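PDB 3HRV: toxin coregulated pilin from Vibrio cholerae, which forms the major subunit of the toxin-coregulated pilus, a type IV pilus essential for bacterial aggregation and colonization of the host small intestine. Local coordinates for residues Asn32-Ser35 with Val36-Met40; Ala56-Ala59 with Thr60-Ala63. One frame throughout, in Å; residues are numbered along the deposited sequence.

Contact 1. Residues Asn32-Ser35 with Val36-Met40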
loop_
_atom_site.group_PDB
_atom_site.type_symbol
_atom_site.label_atom_id
_atom_site.label_comp_id
_atom_site.label_asym_id
_atom_site.label_seq_id
_atom_site.Cartn_x
_atom_site.Cartn_y
_atom_site.Cartn_z
ATOM N N ASN A 32 -1.593 -3.069 11.707
ATOM C CA ASN A 32 -0.425 -3.653 11.067
ATOM C C ASN A 32 0.228 -2.704 10.070
ATOM O O ASN A 32 1.448 -2.547 10.070
ATOM C CB ASN A 32 -0.800 -4.959 10.366
ATOM C CG ASN A 32 -1.137 -6.067 11.343
ATOM O OD1 ASN A 32 -1.114 -5.871 12.559
ATOM N ND2 ASN A 32 -1.450 -7.242 10.814
ATOM N N LEU A 33 -0.581 -2.078 9.223
ATOM C CA LEU A 33 -0.050 -1.143 8.240
ATOM C C LEU A 33 0.682 -0.005 8.935
ATOM O O LEU A 33 1.732 0.439 8.474
ATOM C CB LEU A 33 -1.175 -0.589 7.364
ATOM C CG LEU A 33 -1.666 -1.552 6.280
ATOM C CD1 LEU A 33 -3.001 -1.077 5.729
ATOM C CD2 LEU A 33 -0.624 -1.643 5.169
ATOM N N ASN A 34 0.137 0.459 10.053
ATOM C CA ASN A 34 0.769 1.544 10.794
ATOM C C ASN A 34 2.116 1.100 11.355
ATOM O O ASN A 34 3.128 1.781 11.185
ATOM C CB ASN A 34 -0.131 2.007 11.941
ATOM C CG ASN A 34 0.056 3.475 12.266
ATOM O OD1 ASN A 34 0.675 4.215 11.500
ATOM N ND2 ASN A 34 -0.471 3.902 13.408
ATOM N N SER A 35 2.123 -0.051 12.020
ATOM C CA SER A 35 3.342 -0.583 12.616
ATOM C C SER A 35 4.435 -0.800 11.577
ATOM O O SER A 35 5.596 -0.461 11.799
ATOM C CB SER A 35 3.044 -1.907 13.325
ATOM O OG SER A 35 2.160 -1.717 14.415
ATOM N N VAL A 36 4.054 -1.361 10.435
ATOM C CA VAL A 36 5.010 -1.636 9.374
ATOM C C VAL A 36 5.557 -0.371 8.710
ATOM O O VAL A 36 6.765 -0.255 8.512
ATOM C CB VAL A 36 4.380 -2.562 8.302
ATOM C CG1 VAL A 36 5.316 -2.708 7.105
ATOM C CG2 VAL A 36 4.094 -3.929 8.914
ATOM N N GLN A 37 4.688 0.583 8.390
ATOM C CA GLN A 37 5.173 1.798 7.739
ATOM C C GLN A 37 6.071 2.607 8.676
ATOM O O GLN A 37 7.049 3.205 8.238
ATOM C CB GLN A 37 4.000 2.644 7.220
ATOM C CG GLN A 37 3.094 3.215 8.290
ATOM C CD GLN A 37 3.502 4.617 8.701
ATOM O OE1 GLN A 37 4.087 5.359 7.914
ATOM N NE2 GLN A 37 3.197 4.982 9.943
ATOM N N ILE A 38 5.759 2.601 9.969
ATOM C CA ILE A 38 6.575 3.320 10.944
ATOM C C ILE A 38 7.953 2.660 11.023
ATOM O O ILE A 38 8.981 3.337 11.039
ATOM C CB ILE A 38 5.913 3.308 12.343
ATOM C CG1 ILE A 38 4.670 4.200 12.332
ATOM C CG2 ILE A 38 6.907 3.772 13.402
ATOM C CD1 ILE A 38 3.886 4.179 13.631
ATOM N N ALA A 39 7.975 1.333 11.066
ATOM C CA ALA A 39 9.241 0.615 11.129
ATOM C C ALA A 39 10.081 0.918 9.889
ATOM O O ALA A 39 11.296 1.100 9.982
ATOM C CB ALA A 39 8.991 -0.887 11.243
ATOM N N MET A 40 9.433 0.974 8.729
ATOM C CA MET A 40 10.145 1.247 7.482
ATOM C C MET A 40 10.761 2.638 7.435
ATOM O O MET A 40 11.939 2.785 7.103
ATOM C CB MET A 40 9.217 1.049 6.282
ATOM C CG MET A 40 8.936 -0.416 5.960
ATOM S SD MET A 40 10.426 -1.368 5.561
ATOM C CE MET A 40 10.862 -0.641 3.989
#
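Helix 24-44, the long N-terminal helix of this type IV pilin globular domain, brings N34 and Q37 side by side on one of its flanks, one turn apart. Their amide groups point the same way, with planes only 12° apart, and Q37 NE2 donates to N34 OD1 over 3.1 Å. The bond is bent at the donor (N-H...O 136°), partly because N34 OD1 lies out of the Q37 amide plane; NE2 in turn is tilted from the plane of the N34 carbonyl. A second, weak bond runs from the same NE2 to the backbone N34 O at 3.4 Å. Q37 can reach back in this way because its CG sits between the backbone N and the carbonyl carbon (chi1 65°) and the chain bends at chi2, which also presses CG to within 3.1 Å of L33 O. Q37 OE1 is hydrogen-bonded to N191 ND2, so both ends of the amide have partners, which would limit its rotation.

N34 O also accepts the helical bond from I38 N at 3.0 Å, while the I38 side chain passes across N34, its CD1 3.9 Å from N34 OD1. On another flank V36 CG2 lies 3.2 Å from N32 O, the carbonyl that accepts V36 N; this valine packs onto I103 of strand 100-108 and L66 of helix 56-68. S35 OG is hydrogen-bonded to Q31 O, one turn earlier. Such i to i+3 pairing is common in helices; the long helix packed on an antiparallel sheet is what characterises the type IV pilin fold.

Contact 2. Residues Ala56-Ala59 with Thr60-Ala63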
loop_
_atom_site.group_PDB
_atom_site.type_symbol
_atom_site.label_atom_id
_atom_site.label_comp_id
_atom_site.label_asym_id
_atom_site.label_seq_id
_atom_site.Cartn_x
_atom_site.Cartn_y
_atom_site.Cartn_z
ATOM N N ALA A 56 7.914 -10.134 -5.969
ATOM C CA ALA A 56 6.974 -10.364 -4.880
ATOM C C ALA A 56 7.630 -11.142 -3.749
ATOM O O ALA A 56 7.371 -10.882 -2.574
ATOM C CB ALA A 56 5.762 -11.124 -5.399
ATOM N N ASN A 57 8.477 -12.102 -4.108
ATOM C CA ASN A 57 9.155 -12.917 -3.110
ATOM C C ASN A 57 10.059 -12.045 -2.239
ATOM O O ASN A 57 10.083 -12.190 -1.018
ATOM C CB ASN A 57 9.967 -14.020 -3.796
ATOM C CG ASN A 57 9.190 -15.313 -3.937
ATOM O OD1 ASN A 57 7.987 -15.360 -3.676
ATOM N ND2 ASN A 57 9.873 -16.371 -4.367
ATOM N N ALA A 58 10.884 -11.157 -2.863
ATOM C CA ALA A 58 11.776 -10.260 -2.137
ATOM C C ALA A 58 10.967 -9.346 -1.227
ATOM O O ALA A 58 11.399 -9.015 -0.123
ATOM C CB ALA A 58 12.594 -9.425 -3.118
ATOM N N ALA A 59 9.696 -8.914 -1.703
ATOM C CA ALA A 59 8.832 -8.032 -0.925
ATOM C C ALA A 59 8.310 -8.736 0.325
ATOM O O ALA A 59 8.209 -8.131 1.395
ATOM C CB ALA A 59 7.666 -7.550 -1.789
ATOM N N THR A 60 7.904 -9.998 0.283
ATOM C CA THR A 60 7.384 -10.737 1.423
ATOM C C THR A 60 8.541 -11.134 2.333
ATOM O O THR A 60 8.423 -11.083 3.558
ATOM C CB THR A 60 6.629 -11.998 0.960
ATOM O OG1 THR A 60 7.529 -12.834 0.223
ATOM C CG2 THR A 60 5.446 -11.627 0.076
ATOM N N GLN A 61 9.808 -11.301 1.757
ATOM C CA GLN A 61 10.978 -11.544 2.591
ATOM C C GLN A 61 11.314 -10.315 3.431
ATOM O O GLN A 61 11.727 -10.437 4.583
ATOM C CB GLN A 61 12.176 -11.918 1.721
ATOM C CG GLN A 61 12.235 -13.390 1.352
ATOM C CD GLN A 61 12.775 -13.605 -0.045
ATOM O OE1 GLN A 61 13.456 -12.743 -0.599
ATOM N NE2 GLN A 61 12.473 -14.759 -0.621
ATOM N N LEU A 62 11.145 -9.129 2.855
ATOM C CA LEU A 62 11.433 -7.904 3.591
ATOM C C LEU A 62 10.475 -7.787 4.774
ATOM O O LEU A 62 10.885 -7.451 5.886
ATOM C CB LEU A 62 11.305 -6.688 2.666
ATOM C CG LEU A 62 11.487 -5.299 3.288
ATOM C CD1 LEU A 62 12.790 -5.233 4.080
ATOM C CD2 LEU A 62 11.481 -4.260 2.171
ATOM N N ALA A 63 9.200 -8.073 4.531
ATOM C CA ALA A 63 8.203 -8.020 5.588
ATOM C C ALA A 63 8.585 -9.000 6.694
ATOM O O ALA A 63 8.583 -8.649 7.875
ATOM C CB ALA A 63 6.824 -8.362 5.027
#
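T60 and Q61 both fold back over the carbonyl of N57, but with different parts of their side chains, in the first turns of helix 56-68, which follows the N-terminal helix of the pilin fold. T60 turns its hydroxyl toward the preceding turn: OG1 lies between its own backbone N and carbonyl carbon (chi1 60°) and donates to N57 O at 2.9 Å. The approach is steep, with a C=O...O angle of 116°, and comes from the same face of the carbonyl plane as Q61 N, whose helical bond to N57 O is also 2.9 Å. Two donors thus grip this one oxygen. The methyl branch goes the other way, T60 CG2 resting 3.4 Å from A56 O.

Q61 CG lies beside the backbone N, opposite the carbonyl carbon (chi1 -84°), and the chain bends at chi2, which lays the amide end back over the N57-A58 backbone. Q61 CD comes to 3.2 Å from N57 O, a contact and not a hydrogen bond; Q61 OE1 and N57 O, both acceptors, also lie close. Q61 NE2 reaches 4.1 Å from N57 CB. On the inner side of the helix A59 packs on F89 and A63 on I88, both of strand 87-93, with L62 also touching I88. Nearer the helix start, N55 OD1 accepts from A58 N. Q61 OE1 lies 3.4 Å from A58 CA.

How the contacts relate
Contacts 1 and 2 lie on successive helices of the chain, 24-44 and 56-68, with their centres about 15 Å apart. They meet directly where M40 CE of contact 1 packs 4.1 Å from L62 CD2 of contact 2, and V36 and M40 extend the interface by touching L66 farther along the second helix. The two helices reach different strands: L33, V36, Q37 and M40 pack on strand 100-108, whereas A59, L62 and A63 meet its antiparallel neighbour, strand 87-93. Separate glycerol molecules, probably from the crystallisation liquor, lie near each contact, about 4 Å from the Q37 side chain and about 5 Å from that of T60.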